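Local coordinates for uncharacterized protein (Bacillus cereus, PDB 5F2H) that is of unknown function but belongs to the alpha/beta hydrolase superfamily and is probably a hydrolase, with a helical N-terminal domain joined to an alpha/beta domain, at residues Q46-K51 with M65-E70; E28-I33 with A58-E63; E285-P290 with D301-E306. One frame throughout, in Å; residues are numbered along the deposited sequence.

Contact 1: Q46-K51 with M65-E70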
loop_
_atom_site.group_PDB
_atom_site.type_symbol
_atom_site.label_atom_id
_atom_site.label_comp_id
_atom_site.label_asym_id
_atom_site.label_seq_id
_atom_site.Cartn_x
_atom_site.Cartn_y
_atom_site.Cartn_z
ATOM N N GLN B 46 0.783 -15.296 -36.231
ATOM C CA GLN B 46 -0.500 -14.711 -36.556
ATOM C C GLN B 46 -0.371 -13.648 -37.630
ATOM O O GLN B 46 -1.247 -13.515 -38.484
ATOM C CB GLN B 46 -1.087 -14.088 -35.296
ATOM C CG GLN B 46 -2.494 -13.501 -35.433
ATOM C CD GLN B 46 -3.561 -14.522 -35.821
ATOM O OE1 GLN B 46 -3.419 -15.238 -36.810
ATOM N NE2 GLN B 46 -4.688 -14.498 -35.108
ATOM N N ILE B 47 0.714 -12.868 -37.576
ATOM C CA ILE B 47 0.964 -11.832 -38.581
ATOM C C ILE B 47 1.230 -12.480 -39.940
ATOM O O ILE B 47 0.718 -12.012 -40.965
ATOM C CB ILE B 47 2.107 -10.903 -38.174
ATOM C CG1 ILE B 47 1.703 -10.124 -36.922
ATOM C CG2 ILE B 47 2.410 -9.897 -39.273
ATOM C CD1 ILE B 47 2.817 -9.279 -36.354
ATOM N N TYR B 48 2.017 -13.549 -39.969
ATOM C CA TYR B 48 2.273 -14.229 -41.243
ATOM C C TYR B 48 1.026 -14.859 -41.810
ATOM O O TYR B 48 0.833 -14.839 -43.023
ATOM C CB TYR B 48 3.357 -15.308 -41.151
ATOM C CG TYR B 48 4.769 -14.775 -41.077
ATOM C CD1 TYR B 48 5.436 -14.404 -42.232
ATOM C CD2 TYR B 48 5.453 -14.700 -39.877
ATOM C CE1 TYR B 48 6.733 -13.945 -42.192
ATOM C CE2 TYR B 48 6.756 -14.234 -39.825
ATOM C CZ TYR B 48 7.393 -13.867 -40.986
ATOM O OH TYR B 48 8.686 -13.402 -40.954
ATOM N N ASN B 49 0.198 -15.448 -40.948
ATOM C CA ASN B 49 -1.008 -16.089 -41.410
ATOM C C ASN B 49 -1.775 -15.027 -42.142
ATOM O O ASN B 49 -2.129 -15.216 -43.304
ATOM C CB ASN B 49 -1.812 -16.687 -40.261
ATOM C CG ASN B 49 -3.033 -17.451 -40.735
ATOM O OD1 ASN B 49 -3.194 -17.743 -41.921
ATOM N ND2 ASN B 49 -3.881 -17.823 -39.796
ATOM N N PHE B 50 -1.998 -13.886 -41.495
ATOM C CA PHE B 50 -2.714 -12.793 -42.173
ATOM C C PHE B 50 -2.099 -12.435 -43.521
ATOM O O PHE B 50 -2.814 -12.332 -44.527
ATOM C CB PHE B 50 -2.838 -11.557 -41.295
ATOM C CG PHE B 50 -3.999 -11.600 -40.330
ATOM C CD1 PHE B 50 -3.999 -12.438 -39.225
ATOM C CD2 PHE B 50 -5.055 -10.718 -40.483
ATOM C CE1 PHE B 50 -5.075 -12.463 -38.345
ATOM C CE2 PHE B 50 -6.118 -10.726 -39.594
ATOM C CZ PHE B 50 -6.132 -11.607 -38.528
ATOM N N LYS B 51 -0.779 -12.318 -43.565
ATOM C CA LYS B 51 -0.122 -11.966 -44.823
ATOM C C LYS B 51 -0.355 -12.938 -45.975
ATOM O O LYS B 51 -0.862 -12.538 -47.023
ATOM C CB LYS B 51 1.378 -11.710 -44.639
ATOM C CG LYS B 51 1.692 -10.469 -43.829
ATOM C CD LYS B 51 3.184 -10.238 -43.698
ATOM C CE LYS B 51 3.447 -8.966 -42.895
ATOM N NZ LYS B 51 4.887 -8.588 -42.813
HETATM N N MSE B 65 3.055 -18.077 -51.455
HETATM C CA MSE B 65 3.932 -19.244 -51.256
HETATM C C MSE B 65 5.203 -18.953 -50.500
HETATM O O MSE B 65 5.532 -19.717 -49.591
HETATM C CB MSE B 65 4.268 -19.978 -52.549
HETATM C CG MSE B 65 3.198 -21.007 -52.910
HETATM SE SE MSE B 65 2.536 -21.934 -51.316
HETATM C CE MSE B 65 3.762 -23.465 -51.413
ATOM N N HIS B 66 5.944 -17.895 -50.857
ATOM C CA HIS B 66 7.181 -17.581 -50.116
ATOM C C HIS B 66 6.894 -16.999 -48.716
ATOM O O HIS B 66 7.696 -17.145 -47.793
ATOM C CB HIS B 66 8.218 -16.799 -50.919
ATOM C CG HIS B 66 7.684 -15.588 -51.601
ATOM N ND1 HIS B 66 7.412 -15.554 -52.952
ATOM C CD2 HIS B 66 7.344 -14.372 -51.116
ATOM C CE1 HIS B 66 6.957 -14.358 -53.275
ATOM N NE2 HIS B 66 6.896 -13.625 -52.178
ATOM N N VAL B 67 5.726 -16.383 -48.539
ATOM C CA VAL B 67 5.345 -15.852 -47.233
ATOM C C VAL B 67 5.163 -17.084 -46.364
ATOM O O VAL B 67 5.738 -17.188 -45.292
ATOM C CB VAL B 67 4.038 -15.042 -47.285
ATOM C CG1 VAL B 67 3.621 -14.580 -45.894
ATOM C CG2 VAL B 67 4.193 -13.839 -48.185
HETATM N N MSE B 68 4.386 -18.034 -46.877
HETATM C CA MSE B 68 4.112 -19.292 -46.200
HETATM C C MSE B 68 5.415 -19.972 -45.896
HETATM O O MSE B 68 5.705 -20.258 -44.732
HETATM C CB MSE B 68 3.206 -20.127 -47.097
HETATM C CG MSE B 68 2.419 -21.143 -46.293
HETATM SE SE MSE B 68 0.805 -21.683 -47.281
HETATM C CE MSE B 68 0.004 -22.758 -45.840
ATOM N N LYS B 69 6.240 -20.195 -46.919
ATOM C CA LYS B 69 7.551 -20.843 -46.722
ATOM C C LYS B 69 8.333 -20.237 -45.588
ATOM O O LYS B 69 8.808 -20.938 -44.709
ATOM C CB LYS B 69 8.439 -20.751 -47.964
ATOM C CG LYS B 69 8.015 -21.584 -49.155
ATOM C CD LYS B 69 8.974 -21.385 -50.322
ATOM C CE LYS B 69 8.608 -22.284 -51.496
ATOM N NZ LYS B 69 9.508 -22.076 -52.664
ATOM N N GLU B 70 8.483 -18.928 -45.615
ATOM C CA GLU B 70 9.236 -18.271 -44.571
ATOM C C GLU B 70 8.703 -18.671 -43.199
ATOM O O GLU B 70 9.397 -19.318 -42.408
ATOM C CB GLU B 70 9.192 -16.761 -44.771
ATOM C CG GLU B 70 9.968 -15.980 -43.736
ATOM C CD GLU B 70 9.945 -14.485 -44.019
ATOM O OE1 GLU B 70 10.071 -14.120 -45.205
ATOM O OE2 GLU B 70 9.854 -13.668 -43.067
#

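Contact 2: E28-I33 with A58-E63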
loop_
_atom_site.group_PDB
_atom_site.type_symbol
_atom_site.label_atom_id
_atom_site.label_comp_id
_atom_site.label_asym_id
_atom_site.label_seq_id
_atom_site.Cartn_x
_atom_site.Cartn_y
_atom_site.Cartn_z
ATOM N N GLU B 28 -6.003 -4.776 -51.124
ATOM C CA GLU B 28 -5.717 -3.545 -50.406
ATOM C C GLU B 28 -5.342 -3.851 -48.977
ATOM O O GLU B 28 -4.408 -3.254 -48.430
ATOM C CB GLU B 28 -6.921 -2.595 -50.464
ATOM C CG GLU B 28 -7.303 -2.130 -51.872
ATOM C CD GLU B 28 -7.806 -3.264 -52.761
ATOM O OE1 GLU B 28 -8.113 -4.364 -52.234
ATOM O OE2 GLU B 28 -7.920 -3.058 -53.988
ATOM N N ALA B 29 -6.059 -4.803 -48.389
ATOM C CA ALA B 29 -5.804 -5.211 -47.017
ATOM C C ALA B 29 -4.411 -5.829 -46.911
ATOM O O ALA B 29 -3.724 -5.650 -45.904
ATOM C CB ALA B 29 -6.872 -6.188 -46.545
ATOM N N TYR B 30 -4.012 -6.577 -47.943
ATOM C CA TYR B 30 -2.686 -7.201 -47.995
ATOM C C TYR B 30 -1.659 -6.075 -48.058
ATOM O O TYR B 30 -0.658 -6.063 -47.335
ATOM C CB TYR B 30 -2.553 -8.109 -49.227
ATOM C CG TYR B 30 -1.135 -8.558 -49.465
ATOM C CD1 TYR B 30 -0.646 -9.714 -48.887
ATOM C CD2 TYR B 30 -0.264 -7.778 -50.223
ATOM C CE1 TYR B 30 0.668 -10.090 -49.068
ATOM C CE2 TYR B 30 1.046 -8.159 -50.419
ATOM C CZ TYR B 30 1.504 -9.313 -49.835
ATOM O OH TYR B 30 2.804 -9.688 -50.028
ATOM N N THR B 31 -1.923 -5.129 -48.943
ATOM C CA THR B 31 -1.061 -3.974 -49.075
ATOM C C THR B 31 -1.016 -3.224 -47.746
ATOM O O THR B 31 0.040 -2.747 -47.358
ATOM C CB THR B 31 -1.567 -3.026 -50.169
ATOM O OG1 THR B 31 -1.478 -3.668 -51.448
ATOM C CG2 THR B 31 -0.738 -1.764 -50.204
ATOM N N TYR B 32 -2.139 -3.139 -47.032
ATOM C CA TYR B 32 -2.157 -2.403 -45.756
ATOM C C TYR B 32 -1.225 -3.004 -44.719
ATOM O O TYR B 32 -0.344 -2.322 -44.182
ATOM C CB TYR B 32 -3.574 -2.313 -45.152
ATOM C CG TYR B 32 -3.640 -1.492 -43.850
ATOM C CD1 TYR B 32 -3.400 -2.080 -42.601
ATOM C CD2 TYR B 32 -3.940 -0.135 -43.871
ATOM C CE1 TYR B 32 -3.462 -1.340 -41.424
ATOM C CE2 TYR B 32 -3.996 0.611 -42.703
ATOM C CZ TYR B 32 -3.746 0.011 -41.485
ATOM O OH TYR B 32 -3.791 0.756 -40.320
ATOM N N ILE B 33 -1.429 -4.285 -44.436
ATOM C CA ILE B 33 -0.617 -4.969 -43.443
ATOM C C ILE B 33 0.862 -4.995 -43.809
ATOM O O ILE B 33 1.703 -4.971 -42.911
ATOM C CB ILE B 33 -1.122 -6.402 -43.174
ATOM C CG1 ILE B 33 -0.484 -6.978 -41.903
ATOM C CG2 ILE B 33 -0.893 -7.297 -44.377
ATOM C CD1 ILE B 33 -1.064 -8.311 -41.479
ATOM N N ALA B 58 -6.261 -12.525 -52.488
ATOM C CA ALA B 58 -6.156 -11.501 -53.530
ATOM C C ALA B 58 -5.778 -12.048 -54.917
ATOM O O ALA B 58 -6.047 -11.406 -55.936
ATOM C CB ALA B 58 -5.156 -10.428 -53.111
ATOM N N GLY B 59 -5.114 -13.195 -54.957
ATOM C CA GLY B 59 -4.713 -13.808 -56.219
ATOM C C GLY B 59 -3.221 -13.787 -56.418
ATOM O O GLY B 59 -2.738 -14.146 -57.483
ATOM N N LEU B 60 -2.486 -13.338 -55.403
ATOM C CA LEU B 60 -1.028 -13.254 -55.455
ATOM C C LEU B 60 -0.512 -14.556 -54.903
ATOM O O LEU B 60 0.028 -14.622 -53.804
ATOM C CB LEU B 60 -0.545 -12.112 -54.580
ATOM C CG LEU B 60 -1.098 -10.750 -54.927
ATOM C CD1 LEU B 60 -0.524 -9.722 -53.963
ATOM C CD2 LEU B 60 -0.725 -10.426 -56.363
ATOM N N GLU B 61 -0.696 -15.589 -55.701
ATOM C CA GLU B 61 -0.327 -16.940 -55.341
ATOM C C GLU B 61 1.153 -17.105 -55.043
ATOM O O GLU B 61 1.517 -17.718 -54.030
ATOM C CB GLU B 61 -0.755 -17.874 -56.467
ATOM C CG GLU B 61 -2.246 -17.801 -56.770
ATOM C CD GLU B 61 -2.634 -18.637 -57.966
ATOM O OE1 GLU B 61 -1.760 -19.330 -58.540
ATOM O OE2 GLU B 61 -3.821 -18.579 -58.346
ATOM N N GLU B 62 1.990 -16.560 -55.922
ATOM C CA GLU B 62 3.450 -16.632 -55.761
ATOM C C GLU B 62 3.913 -15.928 -54.480
ATOM O O GLU B 62 4.672 -16.488 -53.680
ATOM C CB GLU B 62 4.163 -16.101 -57.014
ATOM C CG GLU B 62 3.977 -17.012 -58.222
ATOM C CD GLU B 62 4.579 -16.459 -59.505
ATOM O OE1 GLU B 62 4.706 -15.217 -59.634
ATOM O OE2 GLU B 62 4.876 -17.265 -60.417
ATOM N N GLU B 63 3.404 -14.730 -54.255
ATOM C CA GLU B 63 3.752 -13.991 -53.055
ATOM C C GLU B 63 3.421 -14.865 -51.854
ATOM O O GLU B 63 4.294 -15.165 -51.039
ATOM C CB GLU B 63 3.006 -12.647 -52.976
ATOM C CG GLU B 63 3.393 -11.629 -54.045
ATOM C CD GLU B 63 3.143 -12.075 -55.483
ATOM O OE1 GLU B 63 2.536 -13.144 -55.713
ATOM O OE2 GLU B 63 3.564 -11.339 -56.405
#

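Contact 3: E285-P290 with D301-E306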
loop_
_atom_site.group_PDB
_atom_site.type_symbol
_atom_site.label_atom_id
_atom_site.label_comp_id
_atom_site.label_asym_id
_atom_site.label_seq_id
_atom_site.Cartn_x
_atom_site.Cartn_y
_atom_site.Cartn_z
ATOM N N GLU B 285 -1.036 23.611 8.747
ATOM C CA GLU B 285 -2.325 23.806 9.385
ATOM C C GLU B 285 -2.206 23.674 10.903
ATOM O O GLU B 285 -1.850 22.624 11.419
ATOM C CB GLU B 285 -3.350 22.840 8.803
ATOM C CG GLU B 285 -4.741 22.996 9.386
ATOM C CD GLU B 285 -5.771 22.176 8.643
ATOM O OE1 GLU B 285 -5.579 21.941 7.427
ATOM O OE2 GLU B 285 -6.793 21.816 9.264
ATOM N N PHE B 286 -2.494 24.766 11.604
ATOM C CA PHE B 286 -2.417 24.815 13.061
ATOM C C PHE B 286 -3.785 24.693 13.664
ATOM O O PHE B 286 -4.734 25.332 13.210
ATOM C CB PHE B 286 -1.734 26.101 13.505
ATOM C CG PHE B 286 -1.736 26.321 14.984
ATOM C CD1 PHE B 286 -1.273 25.337 15.850
ATOM C CD2 PHE B 286 -1.996 27.585 15.496
ATOM C CE1 PHE B 286 -1.215 25.563 17.215
ATOM C CE2 PHE B 286 -1.916 27.829 16.856
ATOM C CZ PHE B 286 -1.528 26.814 17.719
ATOM N N LYS B 287 -3.884 23.870 14.699
ATOM C CA LYS B 287 -5.149 23.659 15.335
ATOM C C LYS B 287 -5.036 23.787 16.834
ATOM O O LYS B 287 -4.309 23.054 17.491
ATOM C CB LYS B 287 -5.707 22.301 14.918
ATOM C CG LYS B 287 -7.134 22.085 15.382
ATOM C CD LYS B 287 -7.774 20.887 14.705
ATOM C CE LYS B 287 -9.223 20.728 15.137
ATOM N NZ LYS B 287 -10.042 21.943 14.869
ATOM N N VAL B 288 -5.752 24.757 17.369
ATOM C CA VAL B 288 -5.763 24.997 18.794
ATOM C C VAL B 288 -6.965 24.261 19.365
ATOM O O VAL B 288 -8.084 24.408 18.863
ATOM C CB VAL B 288 -5.922 26.492 19.093
ATOM C CG1 VAL B 288 -6.008 26.736 20.592
ATOM C CG2 VAL B 288 -4.766 27.265 18.475
ATOM N N VAL B 289 -6.750 23.449 20.389
ATOM C CA VAL B 289 -7.855 22.732 20.983
ATOM C C VAL B 289 -8.198 23.467 22.259
ATOM O O VAL B 289 -7.350 23.653 23.123
ATOM C CB VAL B 289 -7.526 21.254 21.250
ATOM C CG1 VAL B 289 -8.728 20.532 21.857
ATOM C CG2 VAL B 289 -7.116 20.576 19.950
ATOM N N PRO B 290 -9.451 23.910 22.370
ATOM C CA PRO B 290 -9.847 24.637 23.564
ATOM C C PRO B 290 -9.791 23.818 24.859
ATOM O O PRO B 290 -9.932 22.588 24.833
ATOM C CB PRO B 290 -11.284 25.072 23.251
ATOM C CG PRO B 290 -11.755 24.162 22.169
ATOM C CD PRO B 290 -10.542 23.810 21.382
ATOM N N ASP B 301 -6.600 10.634 17.812
ATOM C CA ASP B 301 -6.464 9.644 16.737
ATOM C C ASP B 301 -7.255 10.077 15.490
ATOM O O ASP B 301 -6.951 9.637 14.367
ATOM C CB ASP B 301 -6.795 8.217 17.207
ATOM C CG ASP B 301 -8.193 8.086 17.780
ATOM O OD1 ASP B 301 -8.924 9.099 17.858
ATOM O OD2 ASP B 301 -8.553 6.959 18.188
ATOM N N GLU B 302 -8.253 10.943 15.699
ATOM C CA GLU B 302 -9.062 11.491 14.611
ATOM C C GLU B 302 -8.293 12.601 13.922
ATOM O O GLU B 302 -8.380 12.757 12.709
ATOM C CB GLU B 302 -10.411 12.010 15.111
ATOM C CG GLU B 302 -11.357 10.910 15.536
ATOM C CD GLU B 302 -11.744 9.997 14.374
ATOM O OE1 GLU B 302 -11.367 10.284 13.213
ATOM O OE2 GLU B 302 -12.450 8.992 14.613
ATOM N N LEU B 303 -7.550 13.384 14.699
ATOM C CA LEU B 303 -6.749 14.452 14.129
ATOM C C LEU B 303 -5.685 13.803 13.273
ATOM O O LEU B 303 -5.420 14.284 12.175
ATOM C CB LEU B 303 -6.116 15.327 15.198
ATOM C CG LEU B 303 -7.099 16.017 16.149
ATOM C CD1 LEU B 303 -6.334 16.850 17.166
ATOM C CD2 LEU B 303 -8.104 16.877 15.395
ATOM N N LEU B 304 -5.083 12.713 13.767
ATOM C CA LEU B 304 -4.064 11.990 12.988
ATOM C C LEU B 304 -4.592 11.559 11.630
ATOM O O LEU B 304 -3.829 11.496 10.665
ATOM C CB LEU B 304 -3.531 10.756 13.707
ATOM C CG LEU B 304 -2.538 10.889 14.848
ATOM C CD1 LEU B 304 -2.250 9.526 15.463
ATOM C CD2 LEU B 304 -1.256 11.491 14.305
ATOM N N LYS B 305 -5.879 11.222 11.565
ATOM C CA LYS B 305 -6.481 10.821 10.303
ATOM C C LYS B 305 -6.407 12.023 9.349
ATOM O O LYS B 305 -5.852 11.904 8.252
ATOM C CB LYS B 305 -7.914 10.335 10.508
ATOM C CG LYS B 305 -8.559 9.789 9.248
ATOM C CD LYS B 305 -9.908 9.135 9.493
ATOM C CE LYS B 305 -9.766 7.888 10.356
ATOM N NZ LYS B 305 -11.063 7.181 10.528
ATOM N N GLU B 306 -6.938 13.174 9.775
ATOM C CA GLU B 306 -6.886 14.401 8.959
ATOM C C GLU B 306 -5.464 14.749 8.549
ATOM O O GLU B 306 -5.187 15.016 7.396
ATOM C CB GLU B 306 -7.376 15.646 9.706
ATOM C CG GLU B 306 -8.860 15.855 9.904
ATOM C CD GLU B 306 -9.134 17.248 10.483
ATOM O OE1 GLU B 306 -10.312 17.672 10.549
ATOM O OE2 GLU B 306 -8.155 17.957 10.822
#

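Contact 1: Q46-K51 with M65-E70
The phenol ring of Tyr48 meets the other helix by its edge: Val67 CG1 and Glu70 OE2 both lie near the ring plane, the methyl beside CD1 and the carboxylate oxygen beyond CE1 and CZ. Across this segment pair neither ring face carries the contact, but the side chain also packs on Phe77 and Tyr79 from the loop after helix 61-74. The hydroxyl donates a hydrogen bond to OE2. At 2.4 Å the modelled separation of Tyr48 OH and Glu70 OE2 is very short, and at this resolution its length should not be pressed. The carboxylate stands 73° from the ring plane. Glu70 reaches the hydroxyl on an extended chain, its CG anti to the backbone N (chi1 -179°). Lys75 NZ adds a weak hydrogen bond to Tyr48 OH and a long, weak ion pair to Glu70 OE2.

Helices 44-58 and 61-74 form an antiparallel helical hairpin here, in a region whose sequence family falls in the TPR clan. Their short segments run at 163° to each other, 9.3 Å apart at closest approach of the axes. Backbones come nearest at Tyr48 and Val67, with 6.9 Å between the two CA atoms.

Val67 CG1 packs between Tyr48 and Lys51. Val67 CG1 lies 4.1 Å from Tyr48 CD1 and also touches the backbone oxygen of Tyr48. One turn further along, Lys51 CB is 3.9 Å from Val67 CG1. Only the root of Lys51 takes part; the rest of its chain runs off extended, packing on Ile33, Met34 and Ala37 of helix 26-37.

Contact 2: E28-I33 with A58-E63
A Schellman motif at Gly59 ends helix 44-58, and the turn that follows presents Leu60 to the ring of Tyr30 on helix 26-37. Gly59 has a positive phi of 111°, a conformation that suits glycine. Leu60, next in line, is the centre of an inverse gamma turn and the N-cap residue of helix 61-74. The chain thus bends sharply while keeping a leucine on the side that faces helix 26-37.

Leu60 lays one methyl over a face of the tyrosine: CD1 sits 4.1 Å above the ring plane, off-centre toward the rim, and 4.2 Å from Tyr30 CE2. Tyr30 extends toward this turn with its CG anti to the backbone N (chi1 169°), projecting from the helix with the hydroxyl leading. Tyr30 OH ends 4.2 Å from Glu63 CB, a loose van der Waals approach. The Glu63 chain bends at chi2 (61°), which carries the carboxylate away from the ring, the two planes standing nearly perpendicular.

Three successive helices come together around this tyrosine, which spans from helix 26-37 to the start of helix 61-74 and rests on Leu54 and Ala55 of helix 44-58 on the way. Leu27, a residue ahead of the segment on helix 26-37, touches both Ala58 and Leu60. The backbones stay well separated: their nearest CA atoms, of Tyr30 and Ala58, are 7.8 Å apart, and side chains alone bridge the distance.

Contact 3: E285-P290 with D301-E306
Glu306 OE2 is hydrogen-bonded to the hydroxyl of Tyr256, on strand 254-260 outside the two segments, while facing a second carboxylate across the contact. That neighbour is Glu285: its OE2 lies 4.4 Å from Glu306 OE2, two like charges that come near each other. Tyr256 gives Glu306 a polar partner in this position, and the pair of acids would be expected to raise each other's proton affinity somewhat. Lys287 may soften the local negative field, but with 6.0 Å between Lys287 NZ and Glu306 OE2 the opposite charges make no direct bridge.

The apolar part belongs to Lys287 and Leu303. Leu303 CD2 nestles against the outer methylenes of the lysine, 4.0 Å from Lys287 CE and 4.1 Å from Lys287 CD, the two side chains crossing at about a right angle. Lys287 CG is anti to the backbone N (chi1 -172°) and the chain runs straight out from the strand until it turns at chi4 (57°); Leu303 thus meets its aliphatic portion rather than the ammonium group.

This is the last strand and the last helix of the alpha/beta hydrolase domain. Strand 284-289 is the outermost of the parallel sheet within this chain, bonded by its backbone to strand 254-260 through Glu285, Lys287 and Val289. Those same three residues direct their side chains toward helix 300-313. Phe286 and Val288 alternate to the other face and pack on helix 267-279. In alpha/beta hydrolases the connection following the last strand generally carries the catalytic histidine. In this protein Pro297 of that connection packs against Leu303. The backbones remain 9.4 Å apart at the CA atoms of Lys287 and Leu303.

Overall arrangement
From the N terminus, 28-33 opens contact 2 and 46-51 opens contact 1; then 58-63 closes contact 2 before 65-70 closes contact 1. The two cross along the chain and interlock helices 26-37, 44-58 and 61-74, their centres about 11 Å apart. They also touch directly, Lys51 lying against Tyr30 and Phe50 against Ile33. Contact 3 comes much later in the sequence, closing the short connection between the edge strand and the final helix of the hydrolase domain. Its centre is about 69 Å from that of contact 1 and 72 Å from that of contact 2, on the opposite side of the chain's centre.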